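Local structure of 6-carboxyhexanoate--coa ligase (Bacillus subtilis, 5FLG) at residues Ala46-Glu49 with Lys50-His54; Leu176-Ala179 with Ser180-Arg184; Asn236-Asn239 with Thr240-Asp244. The protein belongs to the 6-carboxyhexanoate--CoA ligase family of enzymes and holds magnesium, pimelic acid and phosphoaminophosphonic acid-adenylate ester in one cleft. All coordinates share one frame; numbering follows the deposited sequence.

Contact 1. Residues Ala46-Glu49 with Lys50-His54; sequences ALLE and KGLSH. With ANP (phosphoaminophosphonic acid-adenylate ester), chain D.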
# COMPACT_ATOMS: atom_id res chain seq x y z
N ALA A 46 -4.79 9.75 8.29
CA ALA A 46 -3.81 10.16 9.27
C ALA A 46 -2.42 9.68 8.85
O ALA A 46 -1.43 10.40 8.98
CB ALA A 46 -4.14 9.67 10.69
N LEU A 47 -2.35 8.46 8.33
CA LEU A 47 -1.06 7.93 7.85
C LEU A 47 -0.59 8.69 6.61
O LEU A 47 0.59 8.97 6.46
CB LEU A 47 -1.16 6.44 7.57
CG LEU A 47 -1.29 5.57 8.84
CD1 LEU A 47 -1.69 4.15 8.50
CD2 LEU A 47 -0.00 5.59 9.63
N LEU A 48 -1.48 8.93 5.67
CA LEU A 48 -1.10 9.69 4.48
C LEU A 48 -0.46 10.99 4.92
O LEU A 48 0.66 11.31 4.52
CB LEU A 48 -2.30 9.96 3.58
CG LEU A 48 -2.04 10.78 2.32
CD1 LEU A 48 -1.02 10.10 1.43
CD2 LEU A 48 -3.35 10.98 1.56
N GLU A 49 -1.14 11.72 5.79
CA GLU A 49 -0.72 13.07 6.18
C GLU A 49 0.59 13.03 6.96
O GLU A 49 1.46 13.90 6.84
CB GLU A 49 -1.83 13.72 7.02
CG GLU A 49 -1.42 14.98 7.75
CD GLU A 49 -0.96 16.11 6.82
OE1 GLU A 49 -0.64 15.85 5.64
OE2 GLU A 49 -0.86 17.27 7.30
N LYS A 50 0.75 12.00 7.77
CA LYS A 50 1.98 11.83 8.52
C LYS A 50 3.15 11.66 7.59
O LYS A 50 4.20 12.27 7.76
CB LYS A 50 1.78 10.60 9.41
CG LYS A 50 3.01 10.01 10.01
CD LYS A 50 2.54 8.82 10.84
CE LYS A 50 3.70 8.03 11.41
NZ LYS A 50 4.16 8.75 12.62
N GLY A 51 2.95 10.92 6.53
CA GLY A 51 4.00 10.74 5.54
C GLY A 51 4.27 11.99 4.69
O GLY A 51 5.43 12.26 4.34
N LEU A 52 3.23 12.77 4.39
CA LEU A 52 3.37 13.94 3.49
C LEU A 52 3.91 15.20 4.18
O LEU A 52 4.41 16.08 3.53
CB LEU A 52 2.04 14.30 2.84
CG LEU A 52 1.46 13.27 1.88
CD1 LEU A 52 0.18 13.81 1.28
CD2 LEU A 52 2.44 12.87 0.80
N SER A 53 3.82 15.29 5.50
CA SER A 53 4.23 16.51 6.16
C SER A 53 5.44 16.24 7.04
O SER A 53 5.55 16.79 8.12
CB SER A 53 3.07 17.01 7.02
OG SER A 53 2.77 16.05 8.01
N HIS A 54 6.31 15.32 6.64
CA HIS A 54 7.37 14.90 7.54
C HIS A 54 8.55 15.87 7.48
O HIS A 54 8.96 16.29 6.41
CB HIS A 54 7.83 13.48 7.22
CG HIS A 54 8.43 12.78 8.39
ND1 HIS A 54 9.62 13.18 8.95
CD2 HIS A 54 7.91 11.86 9.24
CE1 HIS A 54 9.88 12.44 10.01
NE2 HIS A 54 8.84 11.66 10.23
PG ANP D . 7.80 8.74 11.86
O1G ANP D . 6.91 9.20 10.73
O2G ANP D . 8.81 9.78 12.26
O3G ANP D . 7.10 8.17 13.05
PB ANP D . 9.32 6.20 12.11
O1B ANP D . 8.22 5.67 12.95
O2B ANP D . 10.08 5.39 11.12
N3B ANP D . 8.68 7.47 11.12
PA ANP D . 10.24 7.34 14.59
O1A ANP D . 10.92 8.60 14.89
O2A ANP D . 8.83 7.05 15.02
O3A ANP D . 10.42 6.96 13.03
O5' ANP D . 11.22 6.19 15.24
C5' ANP D . 12.60 6.39 15.33
C4' ANP D . 13.33 5.13 14.87
O4' ANP D . 12.87 4.02 15.65
C3' ANP D . 13.04 4.79 13.41
O3' ANP D . 14.01 5.36 12.54
C2' ANP D . 13.16 3.30 13.39
O2' ANP D . 14.54 2.95 13.34
C1' ANP D . 12.62 2.94 14.75
N9 ANP D . 11.19 2.62 14.62
C8 ANP D . 10.14 3.49 14.44
N7 ANP D . 8.97 2.81 14.45
C5 ANP D . 9.28 1.48 14.61
C6 ANP D . 8.56 0.20 14.66
N6 ANP D . 7.23 0.13 14.54
N1 ANP D . 9.27 -0.94 14.85
C2 ANP D . 10.60 -0.92 14.95
N3 ANP D . 11.34 0.20 14.98
C4 ANP D . 10.74 1.38 14.70
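Glu49 and Ser53 meet at the C-terminal end of helix 40-52, where Ser53 is the first residue to leave helical geometry. Ser53 OG turns back along the helix and donates to Glu49 O at 2.8 Å, tilted out of the carbonyl plane; the Ser53 amide adds a weaker bond to that oxygen. A serine chi1 of 62° swings the hydroxyl over the last turn to make this grip. The carboxylate of Glu49 lies beside Ser53, and its OE1 forms a salt bridge with Lys41 of the second subunit. One turn apart on another side, Leu48 and Leu52 cross obliquely, with Leu48 CD1 and Leu52 CD1 3.9 Å apart. Both leucines pack on Met62 of strand 61-68, and Leu52 also reaches Phe37 of the second subunit. Helix hydrogen bonds, such as Gly51 N to Leu47 O at 3.1 Å, tie the turns together.

Lys50 and His54 point to the nucleotide pocket. Lys50 runs straight as far as CE and bends only at its last torsion (chi4 81°), which turns NZ toward the terminal phosphate: NZ donates to O3G of ANP at 3.0 Å and more weakly to O1G. Glu174 forms a salt bridge with the same ammonium, so it is held between anions. His54, just past the helix, approaches the phosphate with its ring edge, while its ND1 is occupied by the amide of Arg56. ANP O1G lies in the imidazole plane beside that edge, and His54 NE2 donates almost straight to ANP O2G, at 2.8 Å and 171°.

Contact 2. Residues Leu176-Ala179 with Ser180-Arg184; sequences LALA and SKVSR. With ANP (phosphoaminophosphonic acid-adenylate ester), chain D.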
# COMPACT_ATOMS: atom_id res chain seq x y z
N LEU A 176 5.00 4.97 23.18
CA LEU A 176 4.63 4.23 24.39
C LEU A 176 3.86 2.96 24.03
O LEU A 176 3.99 1.92 24.71
CB LEU A 176 3.90 5.14 25.38
CG LEU A 176 3.56 4.58 26.77
CD1 LEU A 176 4.74 3.88 27.46
CD2 LEU A 176 3.03 5.70 27.64
N ALA A 177 3.05 3.01 22.98
CA ALA A 177 2.37 1.79 22.54
C ALA A 177 3.39 0.74 22.10
O ALA A 177 3.26 -0.46 22.46
CB ALA A 177 1.41 2.06 21.43
N LEU A 178 4.35 1.18 21.28
CA LEU A 178 5.42 0.30 20.84
C LEU A 178 6.20 -0.28 22.01
O LEU A 178 6.44 -1.48 22.08
CB LEU A 178 6.36 1.04 19.89
CG LEU A 178 7.41 0.18 19.20
CD1 LEU A 178 7.89 0.83 17.91
CD2 LEU A 178 8.59 -0.07 20.14
N ALA A 179 6.69 0.61 22.87
CA ALA A 179 7.51 0.22 23.95
C ALA A 179 6.79 -0.73 24.88
O ALA A 179 7.42 -1.63 25.41
CB ALA A 179 8.05 1.39 24.72
N SER A 180 5.51 -0.49 25.13
CA SER A 180 4.74 -1.40 25.95
C SER A 180 4.59 -2.80 25.33
O SER A 180 4.72 -3.83 26.01
CB SER A 180 3.38 -0.79 26.26
OG SER A 180 3.56 0.40 26.97
N LYS A 181 4.27 -2.85 24.05
CA LYS A 181 4.22 -4.14 23.39
C LYS A 181 5.57 -4.84 23.46
O LYS A 181 5.65 -6.02 23.82
CB LYS A 181 3.83 -4.01 21.93
CG LYS A 181 4.14 -5.28 21.16
CD LYS A 181 3.38 -5.40 19.86
CE LYS A 181 3.98 -6.51 19.03
NZ LYS A 181 3.21 -6.81 17.80
N VAL A 182 6.64 -4.10 23.16
CA VAL A 182 7.95 -4.69 23.09
C VAL A 182 8.39 -5.18 24.47
O VAL A 182 8.92 -6.27 24.60
CB VAL A 182 8.96 -3.70 22.50
CG1 VAL A 182 10.38 -4.21 22.66
CG2 VAL A 182 8.66 -3.47 21.03
N SER A 183 8.16 -4.37 25.49
CA SER A 183 8.65 -4.70 26.83
C SER A 183 7.98 -5.94 27.42
O SER A 183 8.54 -6.60 28.30
CB SER A 183 8.43 -3.54 27.74
OG SER A 183 9.02 -3.76 29.00
N ARG A 184 6.73 -6.15 27.05
CA ARG A 184 5.96 -7.32 27.43
C ARG A 184 6.65 -8.63 26.98
O ARG A 184 6.50 -9.68 27.58
CB ARG A 184 4.59 -7.22 26.79
CG ARG A 184 3.64 -8.35 27.12
CD ARG A 184 2.24 -7.82 27.39
NE ARG A 184 1.28 -8.89 27.61
CZ ARG A 184 0.94 -9.77 26.68
NH1 ARG A 184 1.51 -9.70 25.48
NH2 ARG A 184 0.08 -10.73 26.95
PG ANP D . 7.80 8.74 11.86
O1G ANP D . 6.91 9.20 10.73
O2G ANP D . 8.81 9.78 12.26
O3G ANP D . 7.10 8.17 13.05
PB ANP D . 9.32 6.20 12.11
O1B ANP D . 8.22 5.67 12.95
O2B ANP D . 10.08 5.39 11.12
N3B ANP D . 8.68 7.47 11.12
PA ANP D . 10.24 7.34 14.59
O1A ANP D . 10.92 8.60 14.89
O2A ANP D . 8.83 7.05 15.02
O3A ANP D . 10.42 6.96 13.03
O5' ANP D . 11.22 6.19 15.24
C5' ANP D . 12.60 6.39 15.33
C4' ANP D . 13.33 5.13 14.87
O4' ANP D . 12.87 4.02 15.65
C3' ANP D . 13.04 4.79 13.41
O3' ANP D . 14.01 5.36 12.54
C2' ANP D . 13.16 3.30 13.39
O2' ANP D . 14.54 2.95 13.34
C1' ANP D . 12.62 2.94 14.75
N9 ANP D . 11.19 2.62 14.62
C8 ANP D . 10.14 3.49 14.44
N7 ANP D . 8.97 2.81 14.45
C5 ANP D . 9.28 1.48 14.61
C6 ANP D . 8.56 0.20 14.66
N6 ANP D . 7.23 0.13 14.54
N1 ANP D . 9.27 -0.94 14.85
C2 ANP D . 10.60 -0.92 14.95
N3 ANP D . 11.34 0.20 14.98
C4 ANP D . 10.74 1.38 14.70
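Leu176 O is gripped twice by Ser180, in the middle of helix 170-184: the backbone N donates to it at 2.9 Å and the hydroxyl OG at 2.8 Å, the two reaching the carbonyl from opposite faces of its plane. Ser180 OG can fold back in this way because it stands beside its own backbone N (chi1 -61°). The hydroxyl is not spent on this bond alone, since Leu79 N is also hydrogen-bonded to it. Leu176 CD1 lies 3.7 Å from Ser180 OG. Ordinary helix bonds follow along the turn, among them Val182 N to Leu178 O, 2.8 Å long.

Leu178 and Val182, one turn apart, lie side by side and point the same way, Leu178 CD2 touching Val182 CG2 at 3.5 Å. The two branches of Leu178 divide the work. While CD2 packs along the helix, CD1 sits above the flat adenine of ANP near its exocyclic amine, 3.4 Å from ANP C6. With CG placed opposite the backbone N (chi1 -172°), this leucine leans out from the helix into the nucleotide pocket. Glu191 of strand 188-194 lies against Leu178 and Ala179, and Val188 against Val182.

On another side Lys181 extends fully and its NZ is hydrogen-bonded to three backbone carbonyls, those of Gln248, Ser148 and Leu245, which ties the helix to the end of helix 238-247 and to the chain just before strands 150-151 and 250-252. Two buried polar groups, Ser180 OG and Lys181 NZ, are thus satisfied by backbone atoms, while Leu178 offers the adenine an apolar methyl.

Contact 3. Residues Asn236-Asn239 with Thr240-Asp244; sequences NDVN and TYIHD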
# COMPACT_ATOMS: atom_id res chain seq x y z
N ASN A 236 15.89 -18.80 22.40
CA ASN A 236 15.08 -19.33 21.32
C ASN A 236 15.55 -18.75 20.00
O ASN A 236 16.41 -17.87 19.96
CB ASN A 236 13.60 -19.05 21.54
CG ASN A 236 13.05 -19.79 22.75
OD1 ASN A 236 13.46 -20.91 23.06
ND2 ASN A 236 12.11 -19.16 23.45
N ASP A 237 15.00 -19.25 18.92
CA ASP A 237 15.35 -18.73 17.63
C ASP A 237 14.85 -17.29 17.52
O ASP A 237 13.72 -16.99 17.87
CB ASP A 237 14.72 -19.59 16.54
CG ASP A 237 15.06 -19.12 15.15
OD1 ASP A 237 16.25 -19.14 14.76
OD2 ASP A 237 14.13 -18.75 14.43
N VAL A 238 15.68 -16.45 16.90
CA VAL A 238 15.39 -15.05 16.75
C VAL A 238 14.16 -14.85 15.86
O VAL A 238 13.43 -13.90 16.02
CB VAL A 238 16.61 -14.30 16.16
CG1 VAL A 238 16.83 -14.68 14.71
CG2 VAL A 238 16.42 -12.79 16.29
N ASN A 239 13.91 -15.78 14.95
CA ASN A 239 12.76 -15.64 14.06
C ASN A 239 11.43 -15.73 14.79
O ASN A 239 10.45 -15.13 14.38
CB ASN A 239 12.80 -16.68 12.96
CG ASN A 239 14.02 -16.51 12.10
OD1 ASN A 239 14.12 -15.54 11.34
ND2 ASN A 239 15.00 -17.39 12.29
N THR A 240 11.38 -16.52 15.85
CA THR A 240 10.18 -16.60 16.64
C THR A 240 9.93 -15.24 17.28
O THR A 240 8.81 -14.75 17.28
CB THR A 240 10.33 -17.69 17.71
OG1 THR A 240 11.34 -17.31 18.64
CG2 THR A 240 10.76 -19.00 17.04
N TYR A 241 10.98 -14.62 17.81
CA TYR A 241 10.83 -13.33 18.46
C TYR A 241 10.36 -12.31 17.43
O TYR A 241 9.44 -11.52 17.70
CB TYR A 241 12.15 -12.87 19.10
CG TYR A 241 12.78 -13.83 20.12
CD1 TYR A 241 12.00 -14.72 20.86
CD2 TYR A 241 14.14 -13.77 20.41
CE1 TYR A 241 12.57 -15.53 21.85
CE2 TYR A 241 14.72 -14.58 21.38
CZ TYR A 241 13.93 -15.46 22.09
OH TYR A 241 14.49 -16.18 23.12
N ILE A 242 10.96 -12.35 16.25
CA ILE A 242 10.65 -11.41 15.17
C ILE A 242 9.19 -11.56 14.76
O ILE A 242 8.48 -10.57 14.51
CB ILE A 242 11.57 -11.64 13.94
CG1 ILE A 242 12.96 -11.07 14.21
CG2 ILE A 242 10.98 -10.98 12.69
CD1 ILE A 242 13.94 -11.30 13.08
N HIS A 243 8.72 -12.80 14.72
CA HIS A 243 7.36 -13.04 14.31
C HIS A 243 6.37 -12.48 15.35
O HIS A 243 5.42 -11.78 14.99
CB HIS A 243 7.14 -14.53 14.07
CG HIS A 243 5.76 -14.87 13.63
ND1 HIS A 243 4.75 -15.15 14.53
CD2 HIS A 243 5.18 -14.84 12.41
CE1 HIS A 243 3.63 -15.37 13.86
NE2 HIS A 243 3.87 -15.18 12.58
N ASP A 244 6.67 -12.68 16.63
CA ASP A 244 5.89 -12.07 17.69
C ASP A 244 5.83 -10.55 17.55
O ASP A 244 4.77 -9.95 17.71
CB ASP A 244 6.44 -12.40 19.07
CG ASP A 244 6.42 -13.88 19.38
OD1 ASP A 244 5.48 -14.55 18.88
OD2 ASP A 244 7.31 -14.36 20.13
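Thr240 and Tyr241, in the first turn of helix 238-247, use their hydroxyls to hold Asp237 and Asn236 ahead of it. Thr240 OG1 lies in the carbonyl plane of Asp237 O and donates to it at 2.5 Å, a length short enough to be read with caution; Thr240 N adds a weak bond. Tyr241 OH accepts from Asn236 N at 3.1 Å, with an N-H...O angle of 146°. Asp237 holds the N-cap position, its carboxylate accepting weakly from Asn239 N, though the exact place of OD2 is doubtful.

The Tyr241 ring packs as well: Asp237 O hangs over its centre, 3.9 Å above the plane. Asn236 crosses the tyrosine at about a right angle, its CB 3.6 Å from Tyr241 CZ and its amide plane turned 55° from the ring. Beyond the segments, the ring meets that of His185 at a steep angle.

The apolar part is modest: Val238 CG2 and Ile242 CD1 stand 4.3 Å apart, and both residues rest on Leu128 of strand 127-130. The helix start is held chiefly by polar bonds, partly at the surface, with the Tyr241 hydroxyl taking an amide proton and its ring face meeting the Asp237 carbonyl.

Each contact lies along one helix or at its end. All the touching residues of contact 2 are buried, and its centre lies about 7 Å from the centre of the chain, whereas contact 3 is a surface turn at a helix start and contact 1, at a helix C-terminal end, is partly buried beside the second subunit. Contacts 1 and 2, with nearest atoms about 10 Å apart, take hold of opposite ends of one ANP: the first gives charged and polar groups to its terminal phosphate, the second an apolar methyl to its adenine. Contact 3 touches no ligand, yet its helix abuts that of contact 2, where Lys181 NZ lies 3.5 Å from Asp244 O.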